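PDB 3P1T: putative histidinol-phosphate aminotransferase from Burkholderia pseudomallei, which probably transfers the amino group of L-histidinol phosphate to 2-oxoglutarate, a step in histidine biosynthesis, using pyridoxal 5'-phosphate. Local coordinates for residues D69-C80 against R206-I217; A142-L152 against I169-F179. All coordinates share one frame; numbering follows the deposited sequence. Where two conformers were deposited one is given.

Both contacts build on one mixed seven-stranded sheet, the central sheet of a fold type I pyridoxal-phosphate enzyme. Contact 1 joins strand 71-74, outermost within this chain, to strand 208-211, the antiparallel member. Strand 190-195 then separates that pair from strands 166-170 and 137-142, which are parallel neighbours and lead into the loops of contact 2. Along the chain, contact 2 (142-152 with 169-179) is nested inside the loop that contact 1 (69-80 with 206-217) closes. Their centres are about 18 Å apart, yet they touch where I77 CG1 packs 3.5 Å from D170 OD2. The sheet thus ties the R75-E79 end of contact 1, which meets the second subunit, to loops that probably border the substrate pocket.

Contact 1: residues D69-C80 against R206-I217; sequences DNLMLVRGIDEC and RLGALFGPSELI. With EDO (1,2-ethanediol), chain H.
N70 reaches across to G212 at the point where strand 208-211 gives way to helix 214-221. Its CB lies 3.5 Å from G212 O, and CG passes the same oxygen. CG stands anti to the carbonyl carbon (chi1 -72°), which brings ND2 to within 2.8 Å of G212 O in a nearly straight hydrogen bond (N-H...O 174°) lying almost in the amide plane. ND2 also touches C1 of a bound ethanediol, while OD1 keeps a longer contact with that carbon. The backbone answers with G212 N to N70 O, 3.0 Å, so the two residues grip each other twice. From here an antiparallel ladder runs through the hydrogen-bonded pairs M72-L210 and V74-G208. On one face the M72 and L210 side chains run side by side, with L210 CD1 3.7 Å from C80 SG; on the other, L71 CB meets F211 CD2 at 3.7 Å. At the far end L207 CD2 lies over one face of the R75 guanidinium, whose salt bridge goes to D233. Helix 52-64 covers L71 and L73, helix 231-241 packs on L73 and L207, strand 190-195 continues the sheet beyond 208-211, and D78 bonds to F226 N of the second subunit.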
loop_
_atom_site.group_PDB
_atom_site.type_symbol
_atom_site.label_atom_id
_atom_site.label_comp_id
_atom_site.label_asym_id
_atom_site.label_seq_id
_atom_site.Cartn_x
_atom_site.Cartn_y
_atom_site.Cartn_z
ATOM N N ASP A 69 -9.026 -18.352 3.341
ATOM C CA ASP A 69 -10.199 -17.891 2.596
ATOM C C ASP A 69 -11.021 -16.857 3.391
ATOM O O ASP A 69 -11.879 -16.180 2.819
ATOM C CB ASP A 69 -11.100 -19.086 2.253
ATOM C CG ASP A 69 -10.402 -20.188 1.495
ATOM O OD1 ASP A 69 -10.020 -21.206 2.138
ATOM O OD2 ASP A 69 -10.285 -20.069 0.244
ATOM N N ASN A 70 -10.775 -16.751 4.699
ATOM C CA ASN A 70 -11.539 -15.864 5.563
ATOM C C ASN A 70 -10.734 -14.627 6.010
ATOM O O ASN A 70 -11.269 -13.809 6.767
ATOM C CB ASN A 70 -12.013 -16.655 6.780
ATOM C CG ASN A 70 -13.103 -17.622 6.427
ATOM O OD1 ASN A 70 -12.911 -18.842 6.399
ATOM N ND2 ASN A 70 -14.243 -17.086 6.039
ATOM N N LEU A 71 -9.492 -14.458 5.512
ATOM C CA LEU A 71 -8.679 -13.311 5.898
ATOM C C LEU A 71 -8.098 -12.615 4.671
ATOM O O LEU A 71 -7.787 -13.265 3.678
ATOM C CB LEU A 71 -7.558 -13.690 6.881
ATOM C CG LEU A 71 -6.372 -14.445 6.345
ATOM C CD1 LEU A 71 -5.222 -13.514 6.104
ATOM C CD2 LEU A 71 -5.921 -15.442 7.337
HETATM N N MSE A 72 -7.937 -11.285 4.774
HETATM C CA MSE A 72 -7.376 -10.401 3.754
HETATM C C MSE A 72 -6.337 -9.462 4.400
HETATM O O MSE A 72 -6.646 -8.836 5.432
HETATM C CB MSE A 72 -8.520 -9.618 3.117
HETATM C CG MSE A 72 -8.120 -8.839 1.895
HETATM SE SE MSE A 72 -9.614 -7.977 1.025
HETATM C CE MSE A 72 -9.855 -6.576 2.154
ATOM N N LEU A 73 -5.099 -9.422 3.842
ATOM C CA LEU A 73 -4.009 -8.559 4.319
ATOM C C LEU A 73 -4.241 -7.164 3.724
ATOM O O LEU A 73 -4.449 -7.050 2.512
ATOM C CB LEU A 73 -2.626 -9.149 3.952
ATOM C CG LEU A 73 -1.359 -8.333 4.344
ATOM C CD1 LEU A 73 -1.251 -8.102 5.856
ATOM C CD2 LEU A 73 -0.110 -9.032 3.882
ATOM N N VAL A 74 -4.296 -6.126 4.571
ATOM C CA VAL A 74 -4.643 -4.780 4.108
ATOM C C VAL A 74 -3.661 -3.710 4.603
ATOM O O VAL A 74 -2.972 -3.894 5.613
ATOM C CB VAL A 74 -6.087 -4.396 4.554
ATOM C CG1 VAL A 74 -7.133 -5.215 3.824
ATOM C CG2 VAL A 74 -6.273 -4.502 6.066
ATOM N N ARG A 75 -3.650 -2.568 3.899
ATOM C CA ARG A 75 -2.876 -1.386 4.253
ATOM C C ARG A 75 -3.644 -0.579 5.331
ATOM O O ARG A 75 -4.155 0.528 5.048
ATOM C CB ARG A 75 -2.607 -0.538 3.007
ATOM C CG ARG A 75 -1.433 0.415 3.149
ATOM C CD ARG A 75 -0.254 -0.207 2.454
ATOM N NE ARG A 75 0.796 -0.582 3.382
ATOM C CZ ARG A 75 1.860 -1.293 3.051
ATOM N NH1 ARG A 75 2.004 -1.757 1.814
ATOM N NH2 ARG A 75 2.772 -1.579 3.960
ATOM N N GLY A 76 -3.770 -1.183 6.524
ATOM C CA GLY A 76 -4.432 -0.585 7.673
ATOM C C GLY A 76 -5.935 -0.485 7.583
ATOM O O GLY A 76 -6.573 -1.012 6.653
ATOM N N ILE A 77 -6.505 0.224 8.563
ATOM C CA ILE A 77 -7.944 0.401 8.705
ATOM C C ILE A 77 -8.493 1.238 7.513
ATOM O O ILE A 77 -9.640 0.997 7.127
ATOM C CB ILE A 77 -8.307 0.998 10.110
ATOM C CG1 ILE A 77 -9.833 0.990 10.410
ATOM C CG2 ILE A 77 -7.678 2.350 10.364
ATOM C CD1 ILE A 77 -10.577 -0.342 10.255
ATOM N N ASP A 78 -7.677 2.127 6.879
ATOM C CA ASP A 78 -8.153 2.916 5.715
ATOM C C ASP A 78 -8.509 1.996 4.548
ATOM O O ASP A 78 -9.617 2.125 4.030
ATOM C CB ASP A 78 -7.142 3.987 5.248
ATOM C CG ASP A 78 -6.975 5.216 6.129
ATOM O OD1 ASP A 78 -7.358 5.156 7.327
ATOM O OD2 ASP A 78 -6.381 6.208 5.654
ATOM N N GLU A 79 -7.604 1.054 4.148
ATOM C CA GLU A 79 -7.926 0.119 3.057
ATOM C C GLU A 79 -9.120 -0.745 3.429
ATOM O O GLU A 79 -9.997 -0.969 2.603
ATOM C CB GLU A 79 -6.742 -0.782 2.677
ATOM C CG GLU A 79 -7.149 -1.824 1.638
ATOM C CD GLU A 79 -6.089 -2.663 0.963
ATOM O OE1 GLU A 79 -4.925 -2.662 1.422
ATOM O OE2 GLU A 79 -6.432 -3.321 -0.042
ATOM N N CYS A 80 -9.133 -1.235 4.667
ATOM C CA CYS A 80 -10.183 -2.066 5.223
ATOM C C CYS A 80 -11.565 -1.390 5.043
ATOM O O CYS A 80 -12.477 -1.999 4.472
ATOM C CB CYS A 80 -9.884 -2.339 6.694
ATOM S SG CYS A 80 -11.186 -3.259 7.555
ATOM N N ARG A 206 2.034 0.191 8.653
ATOM C CA ARG A 206 0.590 0.356 8.522
ATOM C C ARG A 206 -0.028 -0.896 7.801
ATOM O O ARG A 206 -0.420 -0.834 6.623
ATOM C CB ARG A 206 0.278 1.685 7.781
ATOM C CG ARG A 206 -1.174 2.147 7.785
ATOM C CD ARG A 206 -1.692 2.470 9.170
ATOM N NE ARG A 206 -2.961 3.179 9.086
ATOM C CZ ARG A 206 -3.693 3.556 10.126
ATOM N NH1 ARG A 206 -3.313 3.248 11.363
ATOM N NH2 ARG A 206 -4.816 4.233 9.940
ATOM N N LEU A 207 -0.037 -2.038 8.521
ATOM C CA LEU A 207 -0.599 -3.309 8.077
ATOM C C LEU A 207 -1.698 -3.768 9.035
ATOM O O LEU A 207 -1.677 -3.444 10.235
ATOM C CB LEU A 207 0.473 -4.411 7.949
ATOM C CG LEU A 207 1.598 -4.190 6.959
ATOM C CD1 LEU A 207 2.627 -5.279 7.067
ATOM C CD2 LEU A 207 1.080 -4.095 5.541
ATOM N N GLY A 208 -2.625 -4.542 8.492
ATOM C CA GLY A 208 -3.746 -5.092 9.239
ATOM C C GLY A 208 -4.318 -6.313 8.553
ATOM O O GLY A 208 -4.019 -6.580 7.381
ATOM N N ALA A 209 -5.132 -7.067 9.292
ATOM C CA ALA A 209 -5.795 -8.271 8.811
ATOM C C ALA A 209 -7.306 -8.149 8.993
ATOM O O ALA A 209 -7.772 -7.850 10.097
ATOM C CB ALA A 209 -5.262 -9.499 9.550
ATOM N N LEU A 210 -8.067 -8.359 7.906
ATOM C CA LEU A 210 -9.535 -8.316 7.915
ATOM C C LEU A 210 -10.076 -9.729 7.830
ATOM O O LEU A 210 -9.669 -10.486 6.944
ATOM C CB LEU A 210 -10.094 -7.441 6.769
ATOM C CG LEU A 210 -11.613 -7.423 6.581
ATOM C CD1 LEU A 210 -12.340 -6.802 7.792
ATOM C CD2 LEU A 210 -11.988 -6.721 5.290
ATOM N N PHE A 211 -11.001 -10.074 8.729
ATOM C CA PHE A 211 -11.614 -11.409 8.775
ATOM C C PHE A 211 -13.091 -11.292 8.463
ATOM O O PHE A 211 -13.756 -10.394 8.980
ATOM C CB PHE A 211 -11.384 -12.086 10.145
ATOM C CG PHE A 211 -9.936 -12.086 10.572
ATOM C CD1 PHE A 211 -9.395 -11.012 11.273
ATOM C CD2 PHE A 211 -9.101 -13.143 10.254
ATOM C CE1 PHE A 211 -8.039 -10.996 11.640
ATOM C CE2 PHE A 211 -7.744 -13.131 10.638
ATOM C CZ PHE A 211 -7.224 -12.060 11.325
ATOM N N GLY A 212 -13.588 -12.178 7.608
ATOM C CA GLY A 212 -14.991 -12.176 7.217
ATOM C C GLY A 212 -15.417 -13.412 6.455
ATOM O O GLY A 212 -14.636 -14.369 6.310
ATOM N N PRO A 213 -16.680 -13.390 5.950
ATOM C CA PRO A 213 -17.191 -14.535 5.156
ATOM C C PRO A 213 -16.419 -14.681 3.839
ATOM O O PRO A 213 -16.072 -13.674 3.216
ATOM C CB PRO A 213 -18.664 -14.190 4.924
ATOM C CG PRO A 213 -18.754 -12.710 5.080
ATOM C CD PRO A 213 -17.675 -12.302 6.056
ATOM N N SER A 214 -16.127 -15.939 3.444
ATOM C CA SER A 214 -15.246 -16.299 2.333
ATOM C C SER A 214 -15.654 -15.680 0.979
ATOM O O SER A 214 -14.755 -15.240 0.249
ATOM C CB SER A 214 -15.127 -17.817 2.178
ATOM O OG SER A 214 -16.363 -18.507 2.144
ATOM N N GLU A 215 -16.956 -15.620 0.660
ATOM C CA GLU A 215 -17.413 -15.072 -0.629
ATOM C C GLU A 215 -17.082 -13.572 -0.712
ATOM O O GLU A 215 -16.470 -13.156 -1.693
ATOM C CB GLU A 215 -18.917 -15.325 -0.906
ATOM C CG GLU A 215 -19.831 -15.375 0.312
ATOM C CD GLU A 215 -19.852 -16.708 1.039
ATOM O OE1 GLU A 215 -20.152 -17.740 0.396
ATOM O OE2 GLU A 215 -19.591 -16.715 2.262
ATOM N N LEU A 216 -17.427 -12.775 0.325
ATOM C CA LEU A 216 -17.151 -11.330 0.406
ATOM C C LEU A 216 -15.633 -11.054 0.362
ATOM O O LEU A 216 -15.197 -10.199 -0.407
ATOM C CB LEU A 216 -17.774 -10.735 1.688
ATOM C CG LEU A 216 -17.505 -9.255 2.006
ATOM C CD1 LEU A 216 -18.042 -8.333 0.918
ATOM C CD2 LEU A 216 -18.105 -8.874 3.352
ATOM N N ILE A 217 -14.833 -11.797 1.152
ATOM C CA ILE A 217 -13.368 -11.667 1.191
ATOM C C ILE A 217 -12.792 -11.881 -0.234
ATOM O O ILE A 217 -11.956 -11.098 -0.672
ATOM C CB ILE A 217 -12.773 -12.675 2.231
ATOM C CG1 ILE A 217 -13.104 -12.285 3.705
ATOM C CG2 ILE A 217 -11.282 -12.897 2.036
ATOM C CD1 ILE A 217 -12.408 -11.058 4.293
HETATM C C1 EDO H . -16.967 -18.615 6.233
HETATM O O1 EDO H . -17.634 -17.730 7.152
HETATM C C2 EDO H . -17.881 -19.158 5.131
HETATM O O2 EDO H . -18.388 -18.104 4.304
HETATM O O HOH W 1 -11.922 -15.970 0.252
HETATM O O HOH W 2 -4.076 3.268 6.227
#

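Contact 2: residues A142-L152 against I169-F179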
loop_
_atom_site.group_PDB
_atom_site.type_symbol
_atom_site.label_atom_id
_atom_site.label_comp_id
_atom_site.label_asym_id
_atom_site.label_seq_id
_atom_site.Cartn_x
_atom_site.Cartn_y
_atom_site.Cartn_z
ATOM N N ALA A 142 -15.028 0.587 17.004
ATOM C CA ALA A 142 -13.745 0.148 17.553
ATOM C C ALA A 142 -13.981 -0.461 18.932
ATOM O O ALA A 142 -14.671 0.157 19.756
ATOM C CB ALA A 142 -12.761 1.312 17.620
ATOM N N ASN A 143 -13.477 -1.694 19.165
ATOM C CA ASN A 143 -13.608 -2.392 20.453
ATOM C C ASN A 143 -12.247 -2.998 20.869
ATOM O O ASN A 143 -11.800 -3.959 20.244
ATOM C CB ASN A 143 -14.697 -3.462 20.409
ATOM C CG ASN A 143 -15.020 -4.086 21.745
ATOM O OD1 ASN A 143 -14.980 -3.439 22.780
ATOM N ND2 ASN A 143 -15.407 -5.354 21.745
ATOM N N PRO A 144 -11.544 -2.444 21.898
ATOM C CA PRO A 144 -11.895 -1.273 22.742
ATOM C C PRO A 144 -11.911 0.001 21.915
ATOM O O PRO A 144 -11.279 0.043 20.851
ATOM C CB PRO A 144 -10.773 -1.249 23.796
ATOM C CG PRO A 144 -10.155 -2.619 23.758
ATOM C CD PRO A 144 -10.258 -3.028 22.319
ATOM N N SER A 145 -12.649 1.024 22.373
ATOM C CA SER A 145 -12.764 2.294 21.642
ATOM C C SER A 145 -11.561 3.237 21.832
ATOM O O SER A 145 -10.967 3.314 22.904
ATOM C CB SER A 145 -14.020 3.041 22.069
ATOM O OG SER A 145 -14.094 4.306 21.430
ATOM N N ASN A 146 -11.250 3.982 20.776
ATOM C CA ASN A 146 -10.236 5.034 20.753
ATOM C C ASN A 146 -10.998 6.354 20.645
ATOM O O ASN A 146 -11.813 6.458 19.726
ATOM C CB ASN A 146 -9.225 4.813 19.608
ATOM C CG ASN A 146 -8.162 5.878 19.448
ATOM O OD1 ASN A 146 -7.957 6.739 20.296
ATOM N ND2 ASN A 146 -7.447 5.834 18.345
ATOM N N PRO A 147 -10.910 7.309 21.616
ATOM C CA PRO A 147 -9.951 7.418 22.727
ATOM C C PRO A 147 -10.494 7.120 24.136
ATOM O O PRO A 147 -9.791 7.423 25.115
ATOM C CB PRO A 147 -9.591 8.903 22.652
ATOM C CG PRO A 147 -10.906 9.564 22.313
ATOM C CD PRO A 147 -11.676 8.569 21.473
ATOM N N THR A 148 -11.715 6.548 24.258
ATOM C CA THR A 148 -12.353 6.335 25.566
ATOM C C THR A 148 -11.759 5.145 26.313
ATOM O O THR A 148 -11.762 5.129 27.547
ATOM C CB THR A 148 -13.869 6.163 25.409
ATOM O OG1 THR A 148 -14.145 4.970 24.693
ATOM C CG2 THR A 148 -14.529 7.365 24.715
ATOM N N GLY A 149 -11.262 4.173 25.571
ATOM C CA GLY A 149 -10.697 2.954 26.126
ATOM C C GLY A 149 -11.759 2.008 26.640
ATOM O O GLY A 149 -11.446 1.041 27.323
ATOM N N GLN A 150 -13.020 2.284 26.319
ATOM C CA GLN A 150 -14.161 1.484 26.734
ATOM C C GLN A 150 -14.371 0.324 25.797
ATOM O O GLN A 150 -14.151 0.441 24.580
ATOM C CB GLN A 150 -15.450 2.335 26.803
ATOM C CG GLN A 150 -15.416 3.509 27.774
ATOM C CD GLN A 150 -15.112 3.098 29.183
ATOM O OE1 GLN A 150 -15.860 2.335 29.825
ATOM N NE2 GLN A 150 -13.996 3.609 29.689
ATOM N N ALA A 151 -14.845 -0.789 26.376
ATOM C CA ALA A 151 -15.193 -2.017 25.674
ATOM C C ALA A 151 -16.715 -2.158 25.527
ATOM O O ALA A 151 -17.462 -1.755 26.427
ATOM C CB ALA A 151 -14.631 -3.217 26.409
ATOM N N LEU A 152 -17.168 -2.712 24.380
ATOM C CA LEU A 152 -18.586 -2.956 24.110
ATOM C C LEU A 152 -19.122 -4.004 25.047
ATOM O O LEU A 152 -18.480 -5.043 25.228
ATOM C CB LEU A 152 -18.813 -3.393 22.651
ATOM C CG LEU A 152 -18.444 -2.371 21.590
ATOM C CD1 LEU A 152 -18.488 -2.991 20.215
ATOM C CD2 LEU A 152 -19.304 -1.129 21.693
ATOM N N ILE A 169 -16.146 -4.829 13.477
ATOM C CA ILE A 169 -15.560 -4.521 14.776
ATOM C C ILE A 169 -14.074 -4.341 14.575
ATOM O O ILE A 169 -13.381 -5.272 14.183
ATOM C CB ILE A 169 -15.878 -5.572 15.888
ATOM C CG1 ILE A 169 -17.416 -5.783 16.072
ATOM C CG2 ILE A 169 -15.183 -5.204 17.233
ATOM C CD1 ILE A 169 -18.242 -4.524 16.575
ATOM N N ASP A 170 -13.594 -3.136 14.825
ATOM C CA ASP A 170 -12.182 -2.789 14.710
ATOM C C ASP A 170 -11.510 -3.103 16.056
ATOM O O ASP A 170 -11.646 -2.346 17.019
ATOM C CB ASP A 170 -12.037 -1.305 14.279
ATOM C CG ASP A 170 -10.642 -0.713 14.267
ATOM O OD1 ASP A 170 -9.701 -1.388 14.741
ATOM O OD2 ASP A 170 -10.492 0.428 13.795
ATOM N N GLU A 171 -10.807 -4.242 16.109
ATOM C CA GLU A 171 -10.161 -4.728 17.325
ATOM C C GLU A 171 -8.664 -4.346 17.388
ATOM O O GLU A 171 -7.864 -5.128 17.890
ATOM C CB GLU A 171 -10.331 -6.246 17.446
ATOM C CG GLU A 171 -11.707 -6.645 17.974
ATOM C CD GLU A 171 -11.896 -8.099 18.376
ATOM O OE1 GLU A 171 -11.225 -8.979 17.789
ATOM O OE2 GLU A 171 -12.751 -8.362 19.253
ATOM N N THR A 172 -8.313 -3.092 16.970
ATOM C CA THR A 172 -6.942 -2.560 16.995
ATOM C C THR A 172 -6.322 -2.672 18.403
ATOM O O THR A 172 -5.132 -3.014 18.523
ATOM C CB THR A 172 -6.927 -1.088 16.516
ATOM O OG1 THR A 172 -7.219 -1.047 15.123
ATOM C CG2 THR A 172 -5.586 -0.389 16.740
ATOM N N TYR A 173 -7.113 -2.404 19.456
ATOM C CA TYR A 173 -6.553 -2.378 20.808
ATOM C C TYR A 173 -6.897 -3.628 21.644
ATOM O O TYR A 173 -6.643 -3.608 22.845
ATOM C CB TYR A 173 -7.038 -1.101 21.544
ATOM C CG TYR A 173 -6.497 0.161 20.897
ATOM C CD1 TYR A 173 -5.177 0.566 21.100
ATOM C CD2 TYR A 173 -7.261 0.878 19.982
ATOM C CE1 TYR A 173 -4.640 1.659 20.416
ATOM C CE2 TYR A 173 -6.747 1.998 19.327
ATOM C CZ TYR A 173 -5.435 2.382 19.543
ATOM O OH TYR A 173 -4.932 3.493 18.909
ATOM N N VAL A 174 -7.393 -4.716 21.027
ATOM C CA VAL A 174 -7.807 -5.940 21.738
ATOM C C VAL A 174 -6.643 -6.583 22.555
ATOM O O VAL A 174 -6.919 -7.195 23.584
ATOM C CB VAL A 174 -8.411 -6.995 20.772
ATOM C CG1 VAL A 174 -7.340 -7.635 19.881
ATOM C CG2 VAL A 174 -9.193 -8.067 21.530
ATOM N N ASP A 175 -5.374 -6.448 22.127
ATOM C CA ASP A 175 -4.259 -7.098 22.831
ATOM C C ASP A 175 -4.009 -6.516 24.270
ATOM O O ASP A 175 -3.357 -7.174 25.090
ATOM C CB ASP A 175 -2.977 -7.029 21.998
ATOM C CG ASP A 175 -2.790 -8.192 21.016
ATOM O OD1 ASP A 175 -3.690 -9.083 20.949
ATOM O OD2 ASP A 175 -1.717 -8.253 20.366
ATOM N N TYR A 176 -4.587 -5.356 24.592
ATOM C CA TYR A 176 -4.470 -4.775 25.924
ATOM C C TYR A 176 -5.773 -4.967 26.711
ATOM O O TYR A 176 -5.926 -4.390 27.798
ATOM C CB TYR A 176 -4.123 -3.281 25.816
ATOM C CG TYR A 176 -2.920 -3.012 24.939
ATOM C CD1 TYR A 176 -1.629 -3.318 25.376
ATOM C CD2 TYR A 176 -3.070 -2.479 23.665
ATOM C CE1 TYR A 176 -0.519 -3.088 24.562
ATOM C CE2 TYR A 176 -1.972 -2.253 22.843
ATOM C CZ TYR A 176 -0.699 -2.547 23.297
ATOM O OH TYR A 176 0.369 -2.292 22.475
ATOM N N SER A 177 -6.722 -5.759 26.160
ATOM C CA SER A 177 -8.026 -5.938 26.778
ATOM C C SER A 177 -8.095 -7.173 27.710
ATOM O O SER A 177 -7.093 -7.870 27.967
ATOM C CB SER A 177 -9.110 -6.047 25.715
ATOM O OG SER A 177 -9.067 -7.312 25.078
ATOM N N SER A 178 -9.309 -7.387 28.253
ATOM C CA SER A 178 -9.678 -8.460 29.173
ATOM C C SER A 178 -10.386 -9.588 28.424
ATOM O O SER A 178 -10.750 -10.590 29.036
ATOM C CB SER A 178 -10.588 -7.908 30.271
ATOM O OG SER A 178 -10.077 -6.714 30.839
ATOM N N PHE A 179 -10.589 -9.426 27.103
ATOM C CA PHE A 179 -11.321 -10.396 26.293
ATOM C C PHE A 179 -10.443 -10.952 25.141
ATOM O O PHE A 179 -10.958 -11.275 24.074
ATOM C CB PHE A 179 -12.629 -9.769 25.752
ATOM C CG PHE A 179 -12.542 -8.459 24.990
ATOM C CD1 PHE A 179 -12.410 -8.447 23.604
ATOM C CD2 PHE A 179 -12.697 -7.241 25.646
ATOM C CE1 PHE A 179 -12.386 -7.244 22.895
ATOM C CE2 PHE A 179 -12.663 -6.038 24.933
ATOM C CZ PHE A 179 -12.506 -6.050 23.565
HETATM O O HOH W 3 -15.279 -7.752 19.913
#
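P144 and N143 press against the turn E171-V174 and the ring of F179, and this is the dense half of the contact. P144, behind a cis peptide bond, sets its CD 3.5 Å from Y173 C and 4.0 Å from F179 CZ. The N143 amide lies 19° from the plane of the F179 ring but sits off its CZ corner, ND2 3.5 Å from CZ, and does not stack. CG anti to the backbone N (chi1 -172°) carries that amide toward L152, whose N donates to OD1 at 2.8 Å. Backbone pairing is brief: N143 N bonds to D170 O at 2.9 Å, beside the parallel bridge A142-D170. Toward A151 and L152, both partly exposed, contacts are few: L152 CD1 and I169 CD1 meet tip to tip at 4.0 Å, and a water links N143 ND2 to E171 OE2, while E171 OE1 forms a salt bridge with R194. N146 CB packs on Y173 CE2; their polar ends lie close without bonding to each other, and Y173 OH turns to N24. R314 holds N146 OD1 while ND2 donates to a tartrate, fixing the amide from both ends. That tartrate, probably from the crystallisation liquor, may mark part of a substrate pocket.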